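Local coordinates for protein intermedilysin (Streptococcus intermedius, PDB 5IMW) that probably lyses host cells by binding cholesterol-containing membranes and assembling there into an oligomeric pore after a major conformational change, at residues 57-62 against 343-347; 91-95 against 227-231. All coordinates share one frame; numbering follows the deposited sequence.

Interaction 1 of 2, residues 57-62 against 343-347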
ATOM      1  N   ASN A  57       5.959  -1.256   7.061  1.00 89.13           N
ATOM      2  CA  ASN A  57       5.678  -2.237   6.020  1.00 94.22           C
ATOM      3  C   ASN A  57       6.722  -3.343   6.063  1.00 82.89           C
ATOM      4  O   ASN A  57       7.925  -3.065   6.057  1.00 86.59           O
ATOM      5  CB  ASN A  57       5.664  -1.580   4.637  1.00 94.08           C
ATOM      6  CG  ASN A  57       5.233  -2.534   3.542  1.00 96.39           C
ATOM      7  OD1 ASN A  57       5.982  -2.796   2.602  1.00 97.95           O
ATOM      8  ND2 ASN A  57       4.021  -3.067   3.663  1.00107.65           N
ATOM      9  N   ALA A  58       6.258  -4.589   6.096  1.00 78.28           N
ATOM     10  CA  ALA A  58       7.121  -5.760   6.140  1.00 87.49           C
ATOM     11  C   ALA A  58       6.879  -6.598   4.893  1.00 90.09           C
ATOM     12  O   ALA A  58       5.736  -6.961   4.599  1.00 97.75           O
ATOM     13  CB  ALA A  58       6.855  -6.589   7.399  1.00 88.29           C
ATOM     14  N   THR A  59       7.952  -6.899   4.162  1.00 84.51           N
ATOM     15  CA  THR A  59       7.847  -7.630   2.908  1.00 81.54           C
ATOM     16  C   THR A  59       9.005  -8.607   2.777  1.00 81.72           C
ATOM     17  O   THR A  59      10.151  -8.271   3.090  1.00 88.59           O
ATOM     18  CB  THR A  59       7.852  -6.684   1.697  1.00 85.41           C
ATOM     19  OG1 THR A  59       9.154  -6.106   1.545  1.00 90.30           O
ATOM     20  CG2 THR A  59       6.825  -5.570   1.865  1.00 93.70           C
ATOM     21  N   SER A  60       8.698  -9.814   2.307  1.00 76.86           N
ATOM     22  CA  SER A  60       9.725 -10.781   1.949  1.00 73.50           C
ATOM     23  C   SER A  60      10.024 -10.795   0.457  1.00 72.81           C
ATOM     24  O   SER A  60      11.071 -11.314   0.055  1.00 67.82           O
ATOM     25  CB  SER A  60       9.310 -12.188   2.394  1.00 67.56           C
ATOM     26  OG  SER A  60       8.009 -12.502   1.932  1.00 82.60           O
ATOM     27  N   LYS A  61       9.139 -10.227  -0.362  1.00 78.72           N
ATOM     28  CA  LYS A  61       9.325 -10.165  -1.808  1.00 72.64           C
ATOM     29  C   LYS A  61      10.030  -8.858  -2.154  1.00 70.45           C
ATOM     30  O   LYS A  61       9.444  -7.777  -2.032  1.00 78.56           O
ATOM     31  CB  LYS A  61       7.981 -10.269  -2.526  1.00 81.33           C
ATOM     32  CG  LYS A  61       7.379 -11.673  -2.537  1.00 81.94           C
ATOM     33  CD  LYS A  61       5.859 -11.662  -2.356  1.00 98.02           C
ATOM     34  CE  LYS A  61       5.143 -12.405  -3.478  1.00107.15           C
ATOM     35  NZ  LYS A  61       5.072 -11.609  -4.735  1.00 90.63           N
ATOM     36  N   LEU A  62      11.282  -8.958  -2.588  1.00 67.56           N
ATOM     37  CA  LEU A  62      12.090  -7.798  -2.928  1.00 67.56           C
ATOM     38  C   LEU A  62      12.110  -7.577  -4.433  1.00 67.56           C
ATOM     39  O   LEU A  62      12.080  -8.525  -5.218  1.00 67.56           O
ATOM     40  CB  LEU A  62      13.517  -7.969  -2.411  1.00 67.56           C
ATOM     41  CG  LEU A  62      13.703  -7.662  -0.925  1.00 72.70           C
ATOM     42  CD1 LEU A  62      14.405  -8.811  -0.221  1.00 67.56           C
ATOM     43  CD2 LEU A  62      14.475  -6.357  -0.765  1.00 77.28           C
ATOM     44  N   ILE A 343      12.378 -17.687   6.091  1.00 72.95           N
ATOM     45  CA  ILE A 343      12.154 -16.613   5.130  1.00 74.92           C
ATOM     46  C   ILE A 343      12.449 -15.285   5.811  1.00 73.81           C
ATOM     47  O   ILE A 343      11.927 -14.999   6.896  1.00 78.86           O
ATOM     48  CB  ILE A 343      10.719 -16.643   4.577  1.00 85.45           C
ATOM     49  CG1 ILE A 343      10.140 -18.063   4.538  1.00 79.87           C
ATOM     50  CG2 ILE A 343      10.692 -16.046   3.171  1.00 77.73           C
ATOM     51  CD1 ILE A 343      10.947 -19.061   3.730  1.00 89.60           C
ATOM     52  N   ALA A 344      13.288 -14.473   5.180  1.00 70.99           N
ATOM     53  CA  ALA A 344      13.725 -13.213   5.760  1.00 67.56           C
ATOM     54  C   ALA A 344      12.747 -12.105   5.401  1.00 73.10           C
ATOM     55  O   ALA A 344      12.439 -11.897   4.223  1.00 82.16           O
ATOM     56  CB  ALA A 344      15.126 -12.854   5.271  1.00 89.89           C
ATOM     57  N   THR A 345      12.268 -11.397   6.417  1.00 79.43           N
ATOM     58  CA  THR A 345      11.365 -10.271   6.237  1.00 80.52           C
ATOM     59  C   THR A 345      12.137  -8.970   6.391  1.00 79.91           C
ATOM     60  O   THR A 345      12.976  -8.839   7.286  1.00 87.21           O
ATOM     61  CB  THR A 345      10.225 -10.317   7.254  1.00 81.07           C
ATOM     62  OG1 THR A 345       9.655 -11.631   7.284  1.00 85.31           O
ATOM     63  CG2 THR A 345       9.142  -9.315   6.891  1.00 80.20           C
ATOM     64  N   ILE A 346      11.854  -8.012   5.513  1.00 81.44           N
ATOM     65  CA  ILE A 346      12.430  -6.673   5.587  1.00 81.04           C
ATOM     66  C   ILE A 346      11.334  -5.702   5.996  1.00 86.53           C
ATOM     67  O   ILE A 346      10.288  -5.620   5.339  1.00 86.34           O
ATOM     68  CB  ILE A 346      13.074  -6.263   4.252  1.00 80.80           C
ATOM     69  CG1 ILE A 346      14.440  -6.941   4.125  1.00 68.62           C
ATOM     70  CG2 ILE A 346      13.204  -4.741   4.152  1.00 75.25           C
ATOM     71  CD1 ILE A 346      15.177  -6.648   2.839  1.00 84.22           C
ATOM     72  N   GLN A 347      11.588  -4.951   7.066  1.00 85.62           N
ATOM     73  CA  GLN A 347      10.600  -4.065   7.668  1.00 79.00           C
ATOM     74  C   GLN A 347      11.117  -2.635   7.591  1.00 78.04           C
ATOM     75  O   GLN A 347      12.188  -2.331   8.126  1.00 67.64           O
ATOM     76  CB  GLN A 347      10.327  -4.472   9.117  1.00 74.44           C
ATOM     77  CG  GLN A 347       8.939  -4.113   9.618  1.00 91.19           C
ATOM     78  CD  GLN A 347       8.580  -4.840  10.899  1.00 98.19           C
ATOM     79  OE1 GLN A 347       9.410  -5.538  11.483  1.00104.01           O
ATOM     80  NE2 GLN A 347       7.336  -4.686  11.341  1.00 99.15           N
TER

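Interaction 2 of 2, residues 91-95 against 227-231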
ATOM      1  N   LEU A  91      27.332  -9.526  -2.766  1.00 86.59           N
ATOM      2  CA  LEU A  91      27.636 -10.946  -2.673  1.00 93.17           C
ATOM      3  C   LEU A  91      28.845 -11.179  -1.775  1.00 87.43           C
ATOM      4  O   LEU A  91      29.826 -10.430  -1.816  1.00 81.37           O
ATOM      5  CB  LEU A  91      27.899 -11.522  -4.065  1.00 91.19           C
ATOM      6  CG  LEU A  91      26.670 -12.014  -4.833  1.00100.43           C
ATOM      7  CD1 LEU A  91      26.762 -11.645  -6.306  1.00 98.49           C
ATOM      8  CD2 LEU A  91      26.538 -13.519  -4.682  1.00 99.08           C
ATOM      9  N   ILE A  92      28.766 -12.219  -0.951  1.00 83.03           N
ATOM     10  CA  ILE A  92      29.906 -12.646  -0.145  1.00 80.55           C
ATOM     11  C   ILE A  92      30.943 -13.217  -1.105  1.00 82.45           C
ATOM     12  O   ILE A  92      30.688 -14.255  -1.731  1.00 82.67           O
ATOM     13  CB  ILE A  92      29.499 -13.683   0.913  1.00 76.10           C
ATOM     14  CG1 ILE A  92      28.424 -13.110   1.836  1.00 67.56           C
ATOM     15  CG2 ILE A  92      30.716 -14.110   1.728  1.00 83.91           C
ATOM     16  CD1 ILE A  92      27.847 -14.117   2.804  1.00 67.56           C
ATOM     17  N   PRO A  93      32.115 -12.588  -1.265  1.00 86.24           N
ATOM     18  CA  PRO A  93      33.109 -13.133  -2.199  1.00 95.35           C
ATOM     19  C   PRO A  93      33.787 -14.380  -1.652  1.00 89.73           C
ATOM     20  O   PRO A  93      34.745 -14.288  -0.877  1.00 93.00           O
ATOM     21  CB  PRO A  93      34.097 -11.974  -2.371  1.00 91.64           C
ATOM     22  CG  PRO A  93      34.020 -11.236  -1.081  1.00 92.51           C
ATOM     23  CD  PRO A  93      32.599 -11.364  -0.600  1.00 94.79           C
ATOM     24  N   VAL A  94      33.298 -15.553  -2.053  1.00 93.04           N
ATOM     25  CA  VAL A  94      33.773 -16.816  -1.501  1.00 92.42           C
ATOM     26  C   VAL A  94      33.365 -17.930  -2.449  1.00 99.19           C
ATOM     27  O   VAL A  94      32.347 -17.837  -3.140  1.00 95.99           O
ATOM     28  CB  VAL A  94      33.208 -17.043  -0.075  1.00 89.21           C
ATOM     29  CG1 VAL A  94      31.682 -17.047  -0.093  1.00 92.18           C
ATOM     30  CG2 VAL A  94      33.736 -18.333   0.515  1.00 97.25           C
ATOM     31  N   ASN A  95      34.165 -18.994  -2.477  1.00 97.42           N
ATOM     32  CA  ASN A  95      33.816 -20.175  -3.249  1.00 98.73           C
ATOM     33  C   ASN A  95      32.498 -20.757  -2.747  1.00 96.64           C
ATOM     34  O   ASN A  95      32.039 -20.462  -1.641  1.00101.22           O
ATOM     35  CB  ASN A  95      34.928 -21.218  -3.155  1.00112.67           C
ATOM     36  CG  ASN A  95      36.291 -20.638  -3.465  1.00120.78           C
ATOM     37  OD1 ASN A  95      36.931 -20.031  -2.606  1.00113.27           O
ATOM     38  ND2 ASN A  95      36.742 -20.815  -4.699  1.00120.13           N
ATOM     39  N   ASN A 227      36.579 -12.989   8.329  1.00 81.78           N
ATOM     40  CA  ASN A 227      37.264 -11.918   7.612  1.00 87.10           C
ATOM     41  C   ASN A 227      36.311 -11.197   6.668  1.00 87.97           C
ATOM     42  O   ASN A 227      36.315  -9.963   6.592  1.00 91.25           O
ATOM     43  CB  ASN A 227      38.460 -12.478   6.836  1.00 99.58           C
ATOM     44  CG  ASN A 227      39.543 -13.029   7.746  1.00 91.95           C
ATOM     45  OD1 ASN A 227      39.586 -12.721   8.939  1.00 84.90           O
ATOM     46  ND2 ASN A 227      40.433 -13.841   7.184  1.00 88.87           N
ATOM     47  N   ARG A 228      35.477 -11.951   5.947  1.00 93.89           N
ATOM     48  CA  ARG A 228      34.509 -11.361   5.028  1.00 88.61           C
ATOM     49  C   ARG A 228      33.355 -10.668   5.742  1.00 86.19           C
ATOM     50  O   ARG A 228      32.458 -10.151   5.065  1.00 99.21           O
ATOM     51  CB  ARG A 228      33.958 -12.437   4.088  1.00 91.70           C
ATOM     52  CG  ARG A 228      34.802 -12.673   2.841  1.00 90.21           C
ATOM     53  CD  ARG A 228      35.621 -13.951   2.931  1.00 94.09           C
ATOM     54  NE  ARG A 228      36.398 -14.180   1.715  1.00100.77           N
ATOM     55  CZ  ARG A 228      37.125 -15.268   1.479  1.00 96.59           C
ATOM     56  NH1 ARG A 228      37.183 -16.244   2.373  1.00110.06           N
ATOM     57  NH2 ARG A 228      37.797 -15.382   0.341  1.00106.34           N
ATOM     58  N   GLY A 229      33.348 -10.643   7.071  1.00 79.30           N
ATOM     59  CA  GLY A 229      32.312  -9.950   7.809  1.00 89.80           C
ATOM     60  C   GLY A 229      31.067 -10.758   8.083  1.00 88.41           C
ATOM     61  O   GLY A 229      30.029 -10.173   8.410  1.00 84.47           O
ATOM     62  N   VAL A 230      31.129 -12.080   7.963  1.00 86.00           N
ATOM     63  CA  VAL A 230      29.975 -12.938   8.208  1.00 84.35           C
ATOM     64  C   VAL A 230      29.942 -13.252   9.699  1.00 80.51           C
ATOM     65  O   VAL A 230      30.747 -14.043  10.197  1.00 90.31           O
ATOM     66  CB  VAL A 230      30.034 -14.217   7.365  1.00 85.42           C
ATOM     67  CG1 VAL A 230      28.796 -15.074   7.605  1.00 80.26           C
ATOM     68  CG2 VAL A 230      30.167 -13.875   5.885  1.00 82.03           C
ATOM     69  N   ASN A 231      29.006 -12.634  10.411  1.00 69.04           N
ATOM     70  CA  ASN A 231      28.906 -12.770  11.859  1.00 75.93           C
ATOM     71  C   ASN A 231      27.469 -12.461  12.264  1.00 84.73           C
ATOM     72  O   ASN A 231      26.576 -12.370  11.415  1.00 91.80           O
ATOM     73  CB  ASN A 231      29.921 -11.854  12.549  1.00 82.15           C
ATOM     74  CG  ASN A 231      29.952 -10.470  11.942  1.00 85.52           C
ATOM     75  OD1 ASN A 231      28.975  -9.726  12.013  1.00 82.27           O
ATOM     76  ND2 ASN A 231      31.075 -10.116  11.333  1.00 81.57           N
TER

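Interaction 1 of 2, residues 57-62 against 343-347
T59 and I346 form an antiparallel hydrogen-bonded pair where the end of strand 44-59 meets the start of strand 346-361, with A58 and Q347 as the adjoining non-hydrogen-bonded pair, their CA atoms 4.2 Å apart. T59 N gives its hydrogen to I346 O over 2.9 Å, and I346 N returns one to T59 O over 3.0 Å, both nearly straight at the hydrogen. Beside this ring of two bonds, the CA-H groups of A58 and Q347 point at I346 O and N57 O, so I346 O receives both an N-H and a weaker C-H donor. On the face that carries A58 and Q347, the A58 methyl lies 3.6 Å from CG2 of T345 and also meets CG of Q347. The T345 methyl is brought there because it lies opposite the backbone N across CA-CB, with OG1 turned beside that N (chi1 -48°). I346 points to the other face, and its extended chain (chi2 179°) carries CD1 to the isobutyl end of L62, 3.7 Å from CD2 and almost as near CD1; the two side chains cross at about a right angle. L23 touches I346 as well, and Y333 of strand 329-337 lies against L62. Past the ladder the segments stay in touch through S60, whose CB rests 3.6 Å from A344 O. The contact thus belongs to the small sheet in which 346-361 leads off toward the C-terminal beta sandwich and 44-59 returns beside it: paired backbone groups fix the register, and buried aliphatic carbon on one face joins it to the neighbouring sheet.

Interaction 2 of 2, residues 91-95 against 227-231
I92 opens the contact by laying CD1 3.9 Å from CG2 of V230, the two aliphatic side chains crossing at about a right angle, across from a Schellman motif that ends helix 222-227. In that motif G229 takes positive phi (86°), which turns the chain out of the helix; R228 before it and V230 after it both point toward 91-95. The I92 backbone is hydrogen-bonded to L77 at the start of strand 77-79. At P93 the ring meets the arginine stem at one point, CG of P93 being 4.2 Å from CG of R228. The R228 chain is bent at chi2 (104°) and then runs straight, which carries its guanidinium past the proline to the following peptide. V94 places CG2 over one face of that group, 4.4 Å from NH1, while its side chain also touches F216 and I220. Two loops are thereby joined: the one before strand 99-103 and the one before strand 236-244. R228 NH1 has a weak hydrogen bond back to D224 O in the preceding helix. P93 O sits obliquely to the guanidinium plane, 3.1 Å from R228 NE.

From the N terminus, the chain runs along strand 44-59 into 57-62, then through strand 77-79 and helix 82-85 to 91-95. Interaction 2 closes first, when 227-231 returns to that loop, 132 residues on; interaction 1 closes much later, when 343-347 reaches 57-62 after strand 329-337. The shorter loop therefore lies wholly within the longer one, and the two do not cross. Interaction 1 joins the end of strand 44-59 to the start of strand 346-361, whereas interaction 2 ties two connections of the antiparallel sheet that holds strands 77-79, 99-103 and 236-244, near helix 222-227. Their centres are 22 Å apart and their nearest atoms about 13 Å, with no direct touch.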